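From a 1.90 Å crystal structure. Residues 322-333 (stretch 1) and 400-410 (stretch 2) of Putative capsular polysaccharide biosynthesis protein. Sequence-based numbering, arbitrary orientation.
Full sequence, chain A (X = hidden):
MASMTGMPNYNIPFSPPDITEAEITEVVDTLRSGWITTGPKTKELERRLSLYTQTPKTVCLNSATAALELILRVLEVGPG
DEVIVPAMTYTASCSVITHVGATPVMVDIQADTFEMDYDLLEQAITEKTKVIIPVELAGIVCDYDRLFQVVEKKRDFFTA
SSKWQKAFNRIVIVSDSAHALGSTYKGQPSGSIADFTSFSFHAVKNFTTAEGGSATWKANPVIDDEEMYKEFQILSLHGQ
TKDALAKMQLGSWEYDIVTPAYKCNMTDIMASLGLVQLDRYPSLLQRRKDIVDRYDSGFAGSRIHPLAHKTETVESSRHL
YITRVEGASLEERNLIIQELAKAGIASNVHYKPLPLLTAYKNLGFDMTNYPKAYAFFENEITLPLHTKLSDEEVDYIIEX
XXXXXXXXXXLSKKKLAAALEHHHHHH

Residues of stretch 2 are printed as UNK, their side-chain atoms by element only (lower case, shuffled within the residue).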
ATOM      1  N   ILE A 322      25.565 -14.526  -0.355  1.00 20.00           N
ATOM      2  CA  ILE A 322      25.154 -15.791  -0.939  1.00 20.28           C
ATOM      3  C   ILE A 322      26.368 -16.706  -1.148  1.00 21.08           C
ATOM      4  O   ILE A 322      27.395 -16.277  -1.735  1.00 21.17           O
ATOM      5  CB  ILE A 322      24.364 -15.536  -2.248  1.00 20.01           C
ATOM      6  CG1 ILE A 322      23.053 -14.784  -1.858  1.00 19.93           C
ATOM      7  CG2 ILE A 322      24.164 -16.861  -3.007  1.00 20.12           C
ATOM      8  CD1 ILE A 322      21.956 -14.654  -2.892  1.00 19.79           C
ATOM      9  N   THR A 323      26.250 -17.947  -0.657  1.00 21.21           N
ATOM     10  CA  THR A 323      27.287 -18.954  -0.824  1.00 22.01           C
ATOM     11  C   THR A 323      26.667 -20.203  -1.336  1.00 22.19           C
ATOM     12  O   THR A 323      25.466 -20.450  -1.129  1.00 21.76           O
ATOM     13  CB  THR A 323      28.116 -19.286   0.445  1.00 22.84           C
ATOM     14  OG1 THR A 323      27.410 -20.211   1.309  1.00 22.87           O
ATOM     15  CG2 THR A 323      28.526 -18.007   1.235  1.00 22.91           C
ATOM     16  N   ARG A 324      27.471 -20.979  -2.047  1.00 22.72           N
ATOM     17  CA  ARG A 324      27.145 -22.343  -2.369  1.00 23.69           C
ATOM     18  C   ARG A 324      28.256 -23.285  -1.864  1.00 24.93           C
ATOM     19  O   ARG A 324      29.434 -22.961  -1.999  1.00 26.17           O
ATOM     20  CB  ARG A 324      26.916 -22.496  -3.871  1.00 23.64           C
ATOM     21  CG  ARG A 324      25.755 -21.677  -4.402  1.00 22.75           C
ATOM     22  CD  ARG A 324      25.645 -21.758  -5.900  1.00 22.44           C
ATOM     23  NE  ARG A 324      25.359 -23.116  -6.329  1.00 22.99           N
ATOM     24  CZ  ARG A 324      25.396 -23.544  -7.590  1.00 23.53           C
ATOM     25  NH1 ARG A 324      25.762 -22.711  -8.571  1.00 23.76           N
ATOM     26  NH2 ARG A 324      25.108 -24.808  -7.877  1.00 23.75           N
ATOM     27  N   VAL A 325      27.875 -24.400  -1.232  1.00 25.29           N
ATOM     28  CA  VAL A 325      28.814 -25.340  -0.623  1.00 26.94           C
ATOM     29  C   VAL A 325      29.037 -26.496  -1.611  1.00 27.78           C
ATOM     30  O   VAL A 325      28.111 -27.264  -1.915  1.00 26.43           O
ATOM     31  CB  VAL A 325      28.343 -25.882   0.747  1.00 27.37           C
ATOM     32  CG1 VAL A 325      29.481 -26.609   1.454  1.00 28.36           C
ATOM     33  CG2 VAL A 325      27.855 -24.737   1.633  1.00 27.01           C
ATOM     34  N   GLU A 326      30.232 -26.566  -2.184  1.00 29.51           N
ATOM     35  CA  GLU A 326      30.497 -27.575  -3.193  1.00 31.79           C
ATOM     36  C   GLU A 326      30.213 -28.962  -2.654  1.00 32.42           C
ATOM     37  O   GLU A 326      30.623 -29.297  -1.545  1.00 32.73           O
ATOM     38  CB  GLU A 326      31.925 -27.544  -3.699  1.00 34.59           C
ATOM     39  CG  GLU A 326      32.200 -28.670  -4.718  1.00 37.19           C
ATOM     40  CD  GLU A 326      33.365 -28.404  -5.626  1.00 39.20           C
ATOM     41  OE1 GLU A 326      33.709 -27.220  -5.819  1.00 41.41           O
ATOM     42  OE2 GLU A 326      33.928 -29.389  -6.159  1.00 42.80           O
ATOM     43  N   GLY A 327      29.554 -29.773  -3.474  1.00 32.93           N
ATOM     44  CA  GLY A 327      29.377 -31.193  -3.168  1.00 34.14           C
ATOM     45  C   GLY A 327      28.257 -31.536  -2.200  1.00 34.39           C
ATOM     46  O   GLY A 327      28.069 -32.712  -1.882  1.00 36.52           O
ATOM     47  N   ALA A 328      27.499 -30.545  -1.735  1.00 33.19           N
ATOM     48  CA  ALA A 328      26.448 -30.753  -0.735  1.00 33.50           C
ATOM     49  C   ALA A 328      25.095 -31.030  -1.405  1.00 32.42           C
ATOM     50  O   ALA A 328      24.666 -30.296  -2.291  1.00 31.61           O
ATOM     51  CB  ALA A 328      26.334 -29.528   0.201  1.00 33.64           C
ATOM     52  N   SER A 329      24.424 -32.072  -0.942  1.00 32.15           N
ATOM     53  CA  SER A 329      23.039 -32.335  -1.351  1.00 31.57           C
ATOM     54  C   SER A 329      22.068 -31.399  -0.643  1.00 30.52           C
ATOM     55  O   SER A 329      22.409 -30.739   0.326  1.00 29.84           O
ATOM     56  CB  SER A 329      22.642 -33.782  -1.033  1.00 31.74           C
ATOM     57  OG  SER A 329      22.495 -33.986   0.371  1.00 31.38           O
ATOM     58  N   LEU A 330      20.832 -31.405  -1.127  1.00 30.36           N
ATOM     59  CA  LEU A 330      19.713 -30.755  -0.450  1.00 29.43           C
ATOM     60  C   LEU A 330      19.664 -31.046   1.044  1.00 29.71           C
ATOM     61  O   LEU A 330      19.600 -30.123   1.863  1.00 28.94           O
ATOM     62  CB  LEU A 330      18.373 -31.184  -1.075  1.00 29.88           C
ATOM     63  CG  LEU A 330      17.131 -30.461  -0.517  1.00 29.08           C
ATOM     64  CD1 LEU A 330      17.251 -28.958  -0.725  1.00 28.33           C
ATOM     65  CD2 LEU A 330      15.881 -30.979  -1.187  1.00 29.45           C
ATOM     66  N   GLU A 331      19.722 -32.325   1.391  1.00 29.77           N
ATOM     67  CA  GLU A 331      19.585 -32.760   2.759  1.00 30.60           C
ATOM     68  C   GLU A 331      20.757 -32.300   3.604  1.00 30.35           C
ATOM     69  O   GLU A 331      20.610 -31.880   4.770  1.00 30.38           O
ATOM     70  CB  GLU A 331      19.377 -34.278   2.779  1.00 32.58           C
ATOM     71  CG  GLU A 331      19.350 -34.843   4.189  1.00 34.64           C
ATOM     72  CD  GLU A 331      18.857 -36.273   4.254  1.00 36.63           C
ATOM     73  OE1 GLU A 331      18.818 -36.954   3.185  1.00 38.20           O
ATOM     74  OE2 GLU A 331      18.559 -36.706   5.393  1.00 38.40           O
ATOM     75  N   GLU A 332      21.929 -32.321   2.998  1.00 29.93           N
ATOM     76  CA  GLU A 332      23.157 -31.917   3.689  1.00 30.13           C
ATOM     77  C   GLU A 332      23.170 -30.414   3.898  1.00 28.61           C
ATOM     78  O   GLU A 332      23.560 -29.941   4.964  1.00 28.53           O
ATOM     79  CB  GLU A 332      24.394 -32.397   2.923  1.00 30.39           C
ATOM     80  CG  GLU A 332      24.575 -33.905   2.953  1.00 31.66           C
ATOM     81  CD  GLU A 332      25.619 -34.400   1.956  1.00 31.93           C
ATOM     82  OE1 GLU A 332      25.847 -33.721   0.930  1.00 31.64           O
ATOM     83  OE2 GLU A 332      26.213 -35.452   2.200  1.00 33.17           O
ATOM     84  N   ARG A 333      22.722 -29.661   2.898  1.00 27.85           N
ATOM     85  CA  ARG A 333      22.567 -28.190   3.054  1.00 27.00           C
ATOM     86  C   ARG A 333      21.668 -27.880   4.224  1.00 27.98           C
ATOM     87  O   ARG A 333      21.967 -26.992   5.049  1.00 28.54           O
ATOM     88  CB  ARG A 333      22.007 -27.517   1.791  1.00 25.58           C
ATOM     89  CG  ARG A 333      22.085 -25.956   1.812  1.00 24.19           C
ATOM     90  CD  ARG A 333      20.940 -25.247   2.532  1.00 23.75           C
ATOM     91  NE  ARG A 333      19.663 -25.751   2.051  1.00 23.17           N
ATOM     92  CZ  ARG A 333      19.096 -25.402   0.910  1.00 22.28           C
ATOM     93  NH1 ARG A 333      19.629 -24.494   0.112  1.00 21.21           N
ATOM     94  NH2 ARG A 333      17.938 -25.960   0.591  1.00 22.64           N
ATOM     95  N   UNK A 400      33.265 -21.306  11.984  1.00 37.52           N
ATOM     96  CA  UNK A 400      32.140 -22.242  12.279  1.00 36.93           C
ATOM     97  C   UNK A 400      31.526 -22.872  11.018  1.00 35.55           C
ATOM     98  O   UNK A 400      31.289 -24.073  10.972  1.00 35.91           O
ATOM     99  c   UNK A 400      31.021 -21.574  13.105  1.00 36.87           C
ATOM    100  c   UNK A 400      29.941 -22.588  13.479  1.00 36.75           C
ATOM    101  o   UNK A 400      31.552 -21.007  14.307  1.00 37.69           O
ATOM    102  N   UNK A 401      31.321 -22.072   9.980  1.00 34.15           N
ATOM    103  CA  UNK A 401      30.744 -22.566   8.739  1.00 33.01           C
ATOM    104  C   UNK A 401      31.681 -23.615   8.082  1.00 34.42           C
ATOM    105  O   UNK A 401      31.215 -24.670   7.615  1.00 33.52           O
ATOM    106  c   UNK A 401      29.644 -21.673   6.586  1.00 30.46           C
ATOM    107  c   UNK A 401      30.455 -21.371   7.810  1.00 31.49           C
ATOM    108  c   UNK A 401      29.684 -20.791   5.531  1.00 29.61           C
ATOM    109  c   UNK A 401      28.797 -22.792   6.483  1.00 30.84           C
ATOM    110  c   UNK A 401      28.937 -20.996   4.391  1.00 29.27           C
ATOM    111  c   UNK A 401      28.121 -22.111   4.284  1.00 29.12           C
ATOM    112  c   UNK A 401      28.044 -23.008   5.338  1.00 30.10           C
ATOM    113  N   UNK A 402      32.991 -23.348   8.093  1.00 35.65           N
ATOM    114  CA  UNK A 402      33.956 -24.351   7.606  1.00 37.40           C
ATOM    115  C   UNK A 402      33.901 -25.655   8.403  1.00 38.93           C
ATOM    116  O   UNK A 402      33.717 -26.716   7.823  1.00 39.45           O
ATOM    117  c   UNK A 402      37.351 -20.881   6.730  1.00 39.21           C
ATOM    118  c   UNK A 402      37.142 -22.354   6.807  1.00 39.09           C
ATOM    119  c   UNK A 402      35.689 -22.756   6.636  1.00 37.59           C
ATOM    120  c   UNK A 402      35.384 -23.831   7.656  1.00 38.22           C
ATOM    121  n   UNK A 402      38.804 -20.546   6.789  1.00 40.37           N
ATOM    122  N   UNK A 403      34.015 -25.551   9.730  1.00 40.93           N
ATOM    123  CA  UNK A 403      33.976 -26.717  10.625  1.00 42.77           C
ATOM    124  C   UNK A 403      32.683 -27.513  10.480  1.00 42.72           C
ATOM    125  O   UNK A 403      32.705 -28.752  10.418  1.00 42.96           O
ATOM    126  o   UNK A 403      35.409 -25.645  12.256  1.00 44.46           O
ATOM    127  c   UNK A 403      34.156 -26.299  12.104  1.00 43.85           C
ATOM    128  c   UNK A 403      34.115 -27.515  13.072  1.00 45.31           C
ATOM    129  N   UNK A 404      31.564 -26.798  10.446  1.00 42.40           N
ATOM    130  CA  UNK A 404      30.249 -27.427  10.343  1.00 42.77           C
ATOM    131  C   UNK A 404      30.067 -28.154   9.024  1.00 43.54           C
ATOM    132  O   UNK A 404      29.573 -29.273   9.014  1.00 44.69           O
ATOM    133  c   UNK A 404      29.107 -26.399  10.570  1.00 41.82           C
ATOM    134  c   UNK A 404      28.944 -26.130  12.065  1.00 42.67           C
ATOM    135  c   UNK A 404      27.797 -26.889   9.988  1.00 40.91           C
ATOM    136  N   UNK A 405      30.413 -27.501   7.923  1.00 44.41           N
ATOM    137  CA  UNK A 405      30.338 -28.120   6.595  1.00 45.69           C
ATOM    138  C   UNK A 405      31.160 -29.406   6.531  1.00 48.02           C
ATOM    139  O   UNK A 405      30.676 -30.436   6.068  1.00 46.22           O
ATOM    140  o   UNK A 405      30.021 -25.983   5.461  1.00 46.45           O
ATOM    141  c   UNK A 405      30.834 -27.153   5.509  1.00 45.63           C
ATOM    142  N   UNK A 406      32.411 -29.330   6.992  1.00 51.59           N
ATOM    143  CA  UNK A 406      33.292 -30.521   7.059  1.00 53.98           C
ATOM    144  C   UNK A 406      32.644 -31.637   7.879  1.00 54.34           C
ATOM    145  O   UNK A 406      32.554 -32.775   7.433  1.00 54.49           O
ATOM    146  c   UNK A 406      34.643 -30.172   7.683  1.00 56.39           C
ATOM    147  c   UNK A 406      35.562 -29.300   6.840  1.00 57.24           C
ATOM    148  o   UNK A 406      37.186 -27.625   7.464  1.00 60.05           O
ATOM    149  c   UNK A 406      36.784 -28.811   7.616  1.00 60.82           C
ATOM    150  o   UNK A 406      37.350 -29.637   8.383  1.00 64.71           O
ATOM    151  N   UNK A 407      32.146 -31.288   9.060  1.00 55.71           N
ATOM    152  CA  UNK A 407      31.484 -32.264   9.932  1.00 56.23           C
ATOM    153  C   UNK A 407      30.319 -32.966   9.244  1.00 55.84           C
ATOM    154  O   UNK A 407      30.248 -34.190   9.280  1.00 58.53           O
ATOM    155  n   UNK A 407      28.736 -29.801  14.286  1.00 56.79           N
ATOM    156  c   UNK A 407      28.804 -31.041  13.455  1.00 56.90           C
ATOM    157  c   UNK A 407      30.023 -31.951  13.565  1.00 57.61           C
ATOM    158  c   UNK A 407      31.022 -31.621  11.230  1.00 56.25           C
ATOM    159  c   UNK A 407      30.368 -32.584  12.226  1.00 57.28           C
ATOM    160  N   UNK A 408      29.437 -32.208   8.596  1.00 53.16           N
ATOM    161  CA  UNK A 408      28.266 -32.780   7.911  1.00 51.92           C
ATOM    162  C   UNK A 408      28.682 -33.724   6.769  1.00 52.75           C
ATOM    163  O   UNK A 408      28.123 -34.810   6.633  1.00 51.94           O
ATOM    164  c   UNK A 408      26.247 -32.233   6.447  1.00 47.91           C
ATOM    165  c   UNK A 408      26.654 -30.971   8.556  1.00 49.58           C
ATOM    166  c   UNK A 408      27.314 -31.677   7.387  1.00 49.12           C
ATOM    167  N   UNK A 409      29.663 -33.320   5.967  1.00 53.12           N
ATOM    168  CA  UNK A 409      30.115 -34.157   4.863  1.00 55.24           C
ATOM    169  C   UNK A 409      30.896 -35.396   5.339  1.00 59.54           C
ATOM    170  O   UNK A 409      30.664 -36.496   4.820  1.00 61.50           O
ATOM    171  c   UNK A 409      30.051 -32.286   3.140  1.00 52.96           C
ATOM    172  c   UNK A 409      29.096 -32.911   2.126  1.00 51.84           C
ATOM    173  c   UNK A 409      30.922 -33.340   3.853  1.00 54.47           C
ATOM    174  c   UNK A 409      30.907 -31.221   2.474  1.00 52.57           C
ATOM    175  N   UNK A 410      31.769 -35.236   6.340  1.00 61.52           N
ATOM    176  CA  UNK A 410      32.495 -36.380   6.926  1.00 63.11           C
ATOM    177  C   UNK A 410      31.526 -37.342   7.621  1.00 64.01           C
ATOM    178  O   UNK A 410      31.746 -38.551   7.662  1.00 66.45           O
ATOM    179  c   UNK A 410      33.586 -35.950   7.944  1.00 63.97           C
ATOM    180  c   UNK A 410      34.695 -35.131   7.274  1.00 62.89           C
ATOM    181  o   UNK A 410      33.005 -35.180   9.003  1.00 64.20           O
TER

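Position 400 carries three side-chain atoms, a carbon bearing one oxygen and one carbon. That beta-branched pattern is threonine, T400; its side chain is out of reach of stretch 1, and its hydroxyl is hydrogen-bonded elsewhere in the structure.

Position 401 has one carbon leading to a ring of six carbons with no oxygen attached, and the ring touches T323 and V325. This identifies phenylalanine, F401. Its CA-to-CB bond points toward stretch 1. T323 OG1 approaches F401 CE2 at 3.5 Å, near the ring plane and so at the edge, and V325 CG2 lies 3.7 Å from F401 CZ in an oblique approach.

At position 402, four carbons run in a row to a terminal nitrogen, giving lysine, K402. It makes no contact with stretch 1.

Position 403 repeats the pattern of one carbon carrying an oxygen and a carbon, so it is a second threonine, T403, exposed and remote from the strand. Position 404 has three carbons, one of them carrying the other two. This is valine, V404, buried, yet its side chain is out of reach of stretch 1.

Position 405 holds a carbon and an oxygen, nothing more, and the oxygen lies near V325: serine, S405. Its hydroxyl donates to the helix backbone, S405 OG to F401 O at 2.8 Å, one turn earlier. V325 CG1 lies 4.1 Å from S405 OG, so the short side chain meets the valine by packing alone.

Position 406 shows three carbons, the third carrying two oxygens. The two-carbon spacer before the carboxylate makes this glutamate, E406, exposed and out of reach of stretch 1. At position 407, four carbons ending in nitrogen again denote lysine, K407, likewise out of reach.

Position 408 is another three-carbon fork starting at CB, and it touches E332; hence valine, V408. Its CA-to-CB bond points toward stretch 1, with V408 CG1 at 3.8 Å from E332 O and 4.0 Å from E332 CB.

Position 409 has four carbons forked at the second, the fork touching E332 and G327. Branching beyond CB identifies leucine, L409. Its CA-to-CB bond points sideways, but the end of the side chain comes nearer: L409 CD2 is 3.6 Å from E332 OE1 and 4.1 Å from G327 O.

Position 410 has a carbon bearing an oxygen and a carbon, so it is threonine, T410, poorly ordered and without contact to stretch 1.

The contact buries 336 Å², summed over both sides, and contains no hydrogen bond between the stretches. Strand 322-325 and helix 400-409 run at 29° with a closest axial approach of 11.6 Å, a gap bridged by F401, against T323 and V325, and by S405, against V325. V408, three residues on from S405, continues the row and meets E332 instead. T323 and V325 alternate with R324, whose CA-to-CB bond points away, as expected of a strand. Beyond the type II turn from V325 to A328, V408 meets helix 330-333 of stretch 1 at E332. There S329 N donates to E332 OE1 (2.9 Å, 174°), while E332 N donates to S329 OG (3.2 Å) as the N-cap bond. The carboxylate is thus held within its own stretch, and L409 packs against it.

Stretch 2 400-410: TFKTVSEKVLT
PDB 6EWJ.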